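Aminoacyltransferase FemA (Staphylococcus aureus, PDB 1LRZ) adds glycines 2 and 3 of the pentaglycine bridge of staphylococcal peptidoglycan, taking each glycine from glycyl-tRNA. Local coordinates at residues C102-I107 / D396-I401; L57-P62 / Y69-R74. All blocks are in the same frame, centred on the assembly; numbering follows the deposited sequence.

Contact 1: C102-I107 / D396-I401; sequences CLYLHI and DFIKPI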
loop_
_atom_site.group_PDB
_atom_site.type_symbol
_atom_site.label_atom_id
_atom_site.label_comp_id
_atom_site.label_asym_id
_atom_site.label_seq_id
_atom_site.Cartn_x
_atom_site.Cartn_y
_atom_site.Cartn_z
ATOM N N CYS A 102 -4.355 -31.835 9.493
ATOM C CA CYS A 102 -4.962 -30.848 8.631
ATOM C C CYS A 102 -6.220 -31.418 7.993
ATOM O O CYS A 102 -6.242 -32.580 7.575
ATOM C CB CYS A 102 -3.969 -30.432 7.544
ATOM S SG CYS A 102 -4.646 -29.262 6.352
ATOM N N LEU A 103 -7.270 -30.603 7.933
ATOM C CA LEU A 103 -8.521 -30.998 7.296
ATOM C C LEU A 103 -8.442 -30.544 5.838
ATOM O O LEU A 103 -8.840 -31.270 4.926
ATOM C CB LEU A 103 -9.720 -30.319 7.967
ATOM C CG LEU A 103 -11.040 -30.509 7.213
ATOM C CD1 LEU A 103 -11.334 -31.998 7.016
ATOM C CD2 LEU A 103 -12.168 -29.838 7.997
ATOM N N TYR A 104 -7.965 -29.317 5.634
ATOM C CA TYR A 104 -7.775 -28.771 4.293
ATOM C C TYR A 104 -6.725 -27.670 4.323
ATOM O O TYR A 104 -6.610 -26.938 5.306
ATOM C CB TYR A 104 -9.091 -28.262 3.680
ATOM C CG TYR A 104 -9.682 -27.011 4.281
ATOM C CD1 TYR A 104 -9.681 -25.803 3.576
ATOM C CD2 TYR A 104 -10.306 -27.047 5.517
ATOM C CE1 TYR A 104 -10.310 -24.660 4.096
ATOM C CE2 TYR A 104 -10.932 -25.920 6.052
ATOM C CZ TYR A 104 -10.933 -24.731 5.336
ATOM O OH TYR A 104 -11.560 -23.631 5.871
ATOM N N LEU A 105 -5.945 -27.598 3.248
ATOM C CA LEU A 105 -4.861 -26.635 3.098
ATOM C C LEU A 105 -5.247 -25.584 2.061
ATOM O O LEU A 105 -5.581 -25.910 0.919
ATOM C CB LEU A 105 -3.587 -27.365 2.671
ATOM C CG LEU A 105 -2.391 -26.544 2.176
ATOM C CD1 LEU A 105 -1.940 -25.559 3.244
ATOM C CD2 LEU A 105 -1.263 -27.502 1.802
ATOM N N HIS A 106 -5.190 -24.325 2.481
ATOM C CA HIS A 106 -5.559 -23.188 1.652
ATOM C C HIS A 106 -4.322 -22.344 1.296
ATOM O O HIS A 106 -3.633 -21.839 2.186
ATOM C CB HIS A 106 -6.581 -22.345 2.436
ATOM C CG HIS A 106 -6.964 -21.059 1.775
ATOM N ND1 HIS A 106 -7.621 -20.051 2.452
ATOM C CD2 HIS A 106 -6.781 -20.608 0.512
ATOM C CE1 HIS A 106 -7.822 -19.033 1.630
ATOM N NE2 HIS A 106 -7.320 -19.348 0.448
ATOM N N ILE A 107 -4.028 -22.216 0.003
ATOM C CA ILE A 107 -2.889 -21.407 -0.436
ATOM C C ILE A 107 -3.337 -20.260 -1.357
ATOM O O ILE A 107 -4.274 -20.407 -2.150
ATOM C CB ILE A 107 -1.831 -22.245 -1.194
ATOM C CG1 ILE A 107 -2.452 -22.841 -2.459
ATOM C CG2 ILE A 107 -1.286 -23.365 -0.281
ATOM C CD1 ILE A 107 -1.437 -23.426 -3.436
ATOM N N ASP A 396 -6.741 -18.315 -5.265
ATOM C CA ASP A 396 -6.742 -19.302 -4.187
ATOM C C ASP A 396 -6.904 -20.758 -4.590
ATOM O O ASP A 396 -7.662 -21.082 -5.502
ATOM C CB ASP A 396 -7.849 -18.958 -3.203
ATOM C CG ASP A 396 -7.726 -17.554 -2.675
ATOM O OD1 ASP A 396 -7.985 -16.601 -3.450
ATOM O OD2 ASP A 396 -7.361 -17.410 -1.488
ATOM N N PHE A 397 -6.196 -21.634 -3.885
ATOM C CA PHE A 397 -6.272 -23.066 -4.140
ATOM C C PHE A 397 -6.464 -23.792 -2.811
ATOM O O PHE A 397 -5.817 -23.480 -1.799
ATOM C CB PHE A 397 -5.002 -23.580 -4.828
ATOM C CG PHE A 397 -4.668 -22.865 -6.111
ATOM C CD1 PHE A 397 -4.111 -21.586 -6.085
ATOM C CD2 PHE A 397 -4.891 -23.477 -7.345
ATOM C CE1 PHE A 397 -3.776 -20.927 -7.269
ATOM C CE2 PHE A 397 -4.558 -22.823 -8.536
ATOM C CZ PHE A 397 -3.994 -21.543 -8.494
ATOM N N ILE A 398 -7.352 -24.777 -2.821
ATOM C CA ILE A 398 -7.658 -25.536 -1.624
ATOM C C ILE A 398 -7.449 -27.022 -1.860
ATOM O O ILE A 398 -7.915 -27.574 -2.852
ATOM C CB ILE A 398 -9.119 -25.272 -1.198
ATOM C CG1 ILE A 398 -9.231 -23.847 -0.651
ATOM C CG2 ILE A 398 -9.581 -26.309 -0.177
ATOM C CD1 ILE A 398 -10.653 -23.384 -0.434
ATOM N N LYS A 399 -6.710 -27.663 -0.962
ATOM C CA LYS A 399 -6.494 -29.090 -1.077
ATOM C C LYS A 399 -7.112 -29.760 0.138
ATOM O O LYS A 399 -6.601 -29.648 1.257
ATOM C CB LYS A 399 -5.015 -29.448 -1.143
ATOM C CG LYS A 399 -4.822 -30.962 -1.213
ATOM C CD LYS A 399 -3.375 -31.380 -1.308
ATOM C CE LYS A 399 -3.278 -32.883 -1.530
ATOM N NZ LYS A 399 -1.882 -33.295 -1.791
ATOM N N PRO A 400 -8.244 -30.441 -0.060
ATOM C CA PRO A 400 -8.918 -31.131 1.046
ATOM C C PRO A 400 -8.055 -32.324 1.441
ATOM O O PRO A 400 -7.629 -33.076 0.565
ATOM C CB PRO A 400 -10.236 -31.585 0.420
ATOM C CG PRO A 400 -10.446 -30.628 -0.710
ATOM C CD PRO A 400 -9.061 -30.486 -1.283
ATOM N N ILE A 401 -7.785 -32.498 2.735
ATOM C CA ILE A 401 -6.980 -33.634 3.188
ATOM C C ILE A 401 -7.876 -34.831 3.538
ATOM O O ILE A 401 -7.545 -35.976 3.223
ATOM C CB ILE A 401 -6.115 -33.257 4.400
ATOM C CG1 ILE A 401 -5.173 -32.104 4.019
ATOM C CG2 ILE A 401 -5.322 -34.477 4.867
ATOM C CD1 ILE A 401 -4.236 -32.432 2.877
#
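With CG anti to the backbone N (chi1 174°), the ring of H106 reaches D396, whose CG stands anti to its own carbonyl carbon (chi1 -56°). H106 NE2 donates to D396 OD2 over 2.7 Å, meeting the carboxylate's anti lone pair; the oxygen lies in the plane of the ring, while ring and carboxylate planes are turned 40° apart. Both ends of this buried pair have second partners, Y69 on H106 ND1 and H146 on D396 OD1, so an imidazole, with two nitrogens, can bond two partners. The pair forms where strands 104-107 and 397-400 run antiparallel as neighbours in the seven-stranded mixed sheet. L105 and K399 exchange both backbone bonds, as do I107 and F397, and I401 N extends the pairing to L103 O at 2.7 Å. Y104 and I398 lie side by side on the H106 face, Y104 CD1 3.8 Å from I398 CG2. On the other face, beta-branched I107 lays CG1 3.6 Å from F397 CB, and helix 83-98 covers L105 and I107. Past the corner at L103, C102 SG meets I401 CG1 at 3.7 Å, a short side chain ending in sulfur against a branched one. Extended K399 carries its ammonium to L138 O.

Contact 2: L57-P62 / Y69-R74; sequences LLTAVP and YFYSNR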
loop_
_atom_site.group_PDB
_atom_site.type_symbol
_atom_site.label_atom_id
_atom_site.label_comp_id
_atom_site.label_asym_id
_atom_site.label_seq_id
_atom_site.Cartn_x
_atom_site.Cartn_y
_atom_site.Cartn_z
ATOM N N LEU A 57 5.272 -19.047 5.798
ATOM C CA LEU A 57 4.739 -18.907 7.130
ATOM C C LEU A 57 3.328 -19.484 6.992
ATOM O O LEU A 57 2.579 -19.112 6.086
ATOM C CB LEU A 57 4.704 -17.434 7.532
ATOM C CG LEU A 57 4.072 -17.082 8.877
ATOM C CD1 LEU A 57 4.472 -15.655 9.244
ATOM C CD2 LEU A 57 2.557 -17.195 8.797
ATOM N N LEU A 58 2.989 -20.420 7.865
ATOM C CA LEU A 58 1.675 -21.056 7.841
ATOM C C LEU A 58 1.001 -20.828 9.177
ATOM O O LEU A 58 1.672 -20.785 10.211
ATOM C CB LEU A 58 1.814 -22.571 7.650
ATOM C CG LEU A 58 2.614 -23.157 6.480
ATOM C CD1 LEU A 58 2.832 -24.655 6.732
ATOM C CD2 LEU A 58 1.873 -22.926 5.179
ATOM N N THR A 59 -0.316 -20.657 9.154
ATOM C CA THR A 59 -1.070 -20.512 10.387
ATOM C C THR A 59 -2.128 -21.608 10.353
ATOM O O THR A 59 -2.607 -21.998 9.287
ATOM C CB THR A 59 -1.758 -19.131 10.526
ATOM O OG1 THR A 59 -2.448 -18.808 9.312
ATOM C CG2 THR A 59 -0.726 -18.050 10.876
ATOM N N ALA A 60 -2.475 -22.120 11.523
ATOM C CA ALA A 60 -3.459 -23.186 11.614
ATOM C C ALA A 60 -4.492 -22.840 12.665
ATOM O O ALA A 60 -4.166 -22.279 13.710
ATOM C CB ALA A 60 -2.767 -24.500 11.961
ATOM N N VAL A 61 -5.741 -23.171 12.366
ATOM C CA VAL A 61 -6.866 -22.926 13.258
ATOM C C VAL A 61 -7.683 -24.224 13.398
ATOM O O VAL A 61 -7.910 -24.934 12.416
ATOM C CB VAL A 61 -7.760 -21.791 12.684
ATOM C CG1 VAL A 61 -9.151 -21.864 13.261
ATOM C CG2 VAL A 61 -7.128 -20.426 13.001
ATOM N N PRO A 62 -8.121 -24.558 14.623
ATOM C CA PRO A 62 -8.905 -25.780 14.822
ATOM C C PRO A 62 -10.264 -25.753 14.130
ATOM O O PRO A 62 -10.975 -24.752 14.179
ATOM C CB PRO A 62 -9.021 -25.877 16.347
ATOM C CG PRO A 62 -8.922 -24.457 16.793
ATOM C CD PRO A 62 -7.837 -23.894 15.905
ATOM N N TYR A 69 -7.380 -26.104 9.994
ATOM C CA TYR A 69 -7.449 -25.393 8.734
ATOM C C TYR A 69 -6.079 -24.725 8.597
ATOM O O TYR A 69 -5.714 -23.891 9.425
ATOM C CB TYR A 69 -8.554 -24.335 8.794
ATOM C CG TYR A 69 -8.378 -23.202 7.813
ATOM C CD1 TYR A 69 -8.277 -23.444 6.452
ATOM C CD2 TYR A 69 -8.306 -21.880 8.257
ATOM C CE1 TYR A 69 -8.110 -22.402 5.545
ATOM C CE2 TYR A 69 -8.136 -20.821 7.358
ATOM C CZ TYR A 69 -8.039 -21.092 6.001
ATOM O OH TYR A 69 -7.869 -20.058 5.106
ATOM N N PHE A 70 -5.307 -25.127 7.589
ATOM C CA PHE A 70 -3.987 -24.533 7.352
ATOM C C PHE A 70 -4.074 -23.487 6.227
ATOM O O PHE A 70 -4.678 -23.737 5.176
ATOM C CB PHE A 70 -2.958 -25.615 6.983
ATOM C CG PHE A 70 -2.232 -26.199 8.172
ATOM C CD1 PHE A 70 -2.836 -27.167 8.971
ATOM C CD2 PHE A 70 -0.936 -25.782 8.488
ATOM C CE1 PHE A 70 -2.156 -27.714 10.076
ATOM C CE2 PHE A 70 -0.252 -26.318 9.583
ATOM C CZ PHE A 70 -0.862 -27.291 10.378
ATOM N N TYR A 71 -3.460 -22.325 6.463
ATOM C CA TYR A 71 -3.454 -21.204 5.513
ATOM C C TYR A 71 -2.005 -20.749 5.231
ATOM O O TYR A 71 -1.219 -20.569 6.169
ATOM C CB TYR A 71 -4.291 -20.051 6.103
ATOM C CG TYR A 71 -4.282 -18.772 5.283
ATOM C CD1 TYR A 71 -4.602 -18.790 3.924
ATOM C CD2 TYR A 71 -3.941 -17.546 5.867
ATOM C CE1 TYR A 71 -4.573 -17.622 3.161
ATOM C CE2 TYR A 71 -3.909 -16.372 5.115
ATOM C CZ TYR A 71 -4.222 -16.417 3.765
ATOM O OH TYR A 71 -4.156 -15.271 3.010
ATOM N N SER A 72 -1.649 -20.569 3.953
ATOM C CA SER A 72 -0.281 -20.169 3.588
ATOM C C SER A 72 0.064 -18.677 3.684
ATOM O O SER A 72 1.184 -18.276 3.359
ATOM C CB SER A 72 0.060 -20.662 2.176
ATOM O OG SER A 72 -0.687 -19.958 1.196
ATOM N N ASN A 73 -0.893 -17.850 4.093
ATOM C CA ASN A 73 -0.634 -16.424 4.262
ATOM C C ASN A 73 0.092 -15.717 3.106
ATOM O O ASN A 73 1.105 -15.052 3.328
ATOM C CB ASN A 73 0.171 -16.203 5.553
ATOM C CG ASN A 73 -0.570 -16.686 6.799
ATOM O OD1 ASN A 73 -0.650 -17.893 7.068
ATOM N ND2 ASN A 73 -1.120 -15.749 7.561
ATOM N N ARG A 74 -0.428 -15.845 1.887
ATOM C CA ARG A 74 0.175 -15.214 0.704
ATOM C C ARG A 74 1.516 -15.819 0.300
ATOM O O ARG A 74 2.222 -15.278 -0.560
ATOM C CB ARG A 74 0.353 -13.702 0.926
ATOM C CG ARG A 74 -0.857 -12.861 0.548
ATOM C CD ARG A 74 -1.260 -13.156 -0.871
ATOM N NE ARG A 74 -2.175 -12.184 -1.459
ATOM C CZ ARG A 74 -2.763 -12.375 -2.633
ATOM N NH1 ARG A 74 -3.581 -11.462 -3.141
ATOM N NH2 ARG A 74 -2.542 -13.509 -3.285
#
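Backbone hydrogen bonds between T59 and Y71 and between V61 and Y69 join these strands, two to each pair. Y69 N to V61 O is the shortest of the four at 2.7 Å, and Y71 N to T59 O measures 3.0 Å. Between these pairs lies the non-hydrogen-bonded pair A60 and F70, where A60 CA-H approaches Y69 O and F70 CA-H approaches T59 O.

The main apolar contact is a CH-pi interaction. A60 CB sits over the centre of the F70 ring, 3.7 Å from its centroid and 10° off the ring normal, with all six ring carbons at similar distances. A methyl is small enough to let the phenyl ring lie across its own strand partner, and L58 CD1 adds a looser contact at F70 CD2. The two strands form a beta hairpin, 52-63 with 67-78, within the seven-stranded sheet. F70 also packs against C102 and L105 and meets H41 edge-to-face, its broad hydrophobic ring touching residues of strands 39-46 and 102-107. On the other face, V61 CB stands at the edge of the Y69 ring, 4.5 Å from CD2.

Polar side chains gather where strand 69-71 gives way to a turn. T59 OG1 lies between its own backbone N and carbonyl carbon (chi1 48°), which places the hydroxyl 3.9 Å from Y71 CB and beside the N73 amide group; the T59 and N73 side chains cross at about a right angle. N73 has backbone torsions of the left-handed helical region, which asparagine tolerates well, and its N sits over the centre of one face of the Y71 ring. Y71 OH is hydrogen-bonded to D108.

From the N terminus, the chain first closes contact 2, a local hairpin whose segments 57-62 and 69-74 are only seven residues apart. Helix 83-98 then carries it across to strand 102-107, which lies parallel to strand 67-78 in the same sheet. Contact 1 opens there and closes 289 residues later, after the nine-stranded sheet and the long paired helices 245-272 and 277-307 have been built, when strand 397-400 returns near the C terminus. The two loops follow in series, neither enclosing nor crossing the other. Their centres are 9 Å apart, and strands 67-78 and 102-107 bind them through H106 N to F70 O, 2.8 Å, so four strands adjacent in the sheet unite early and late chain.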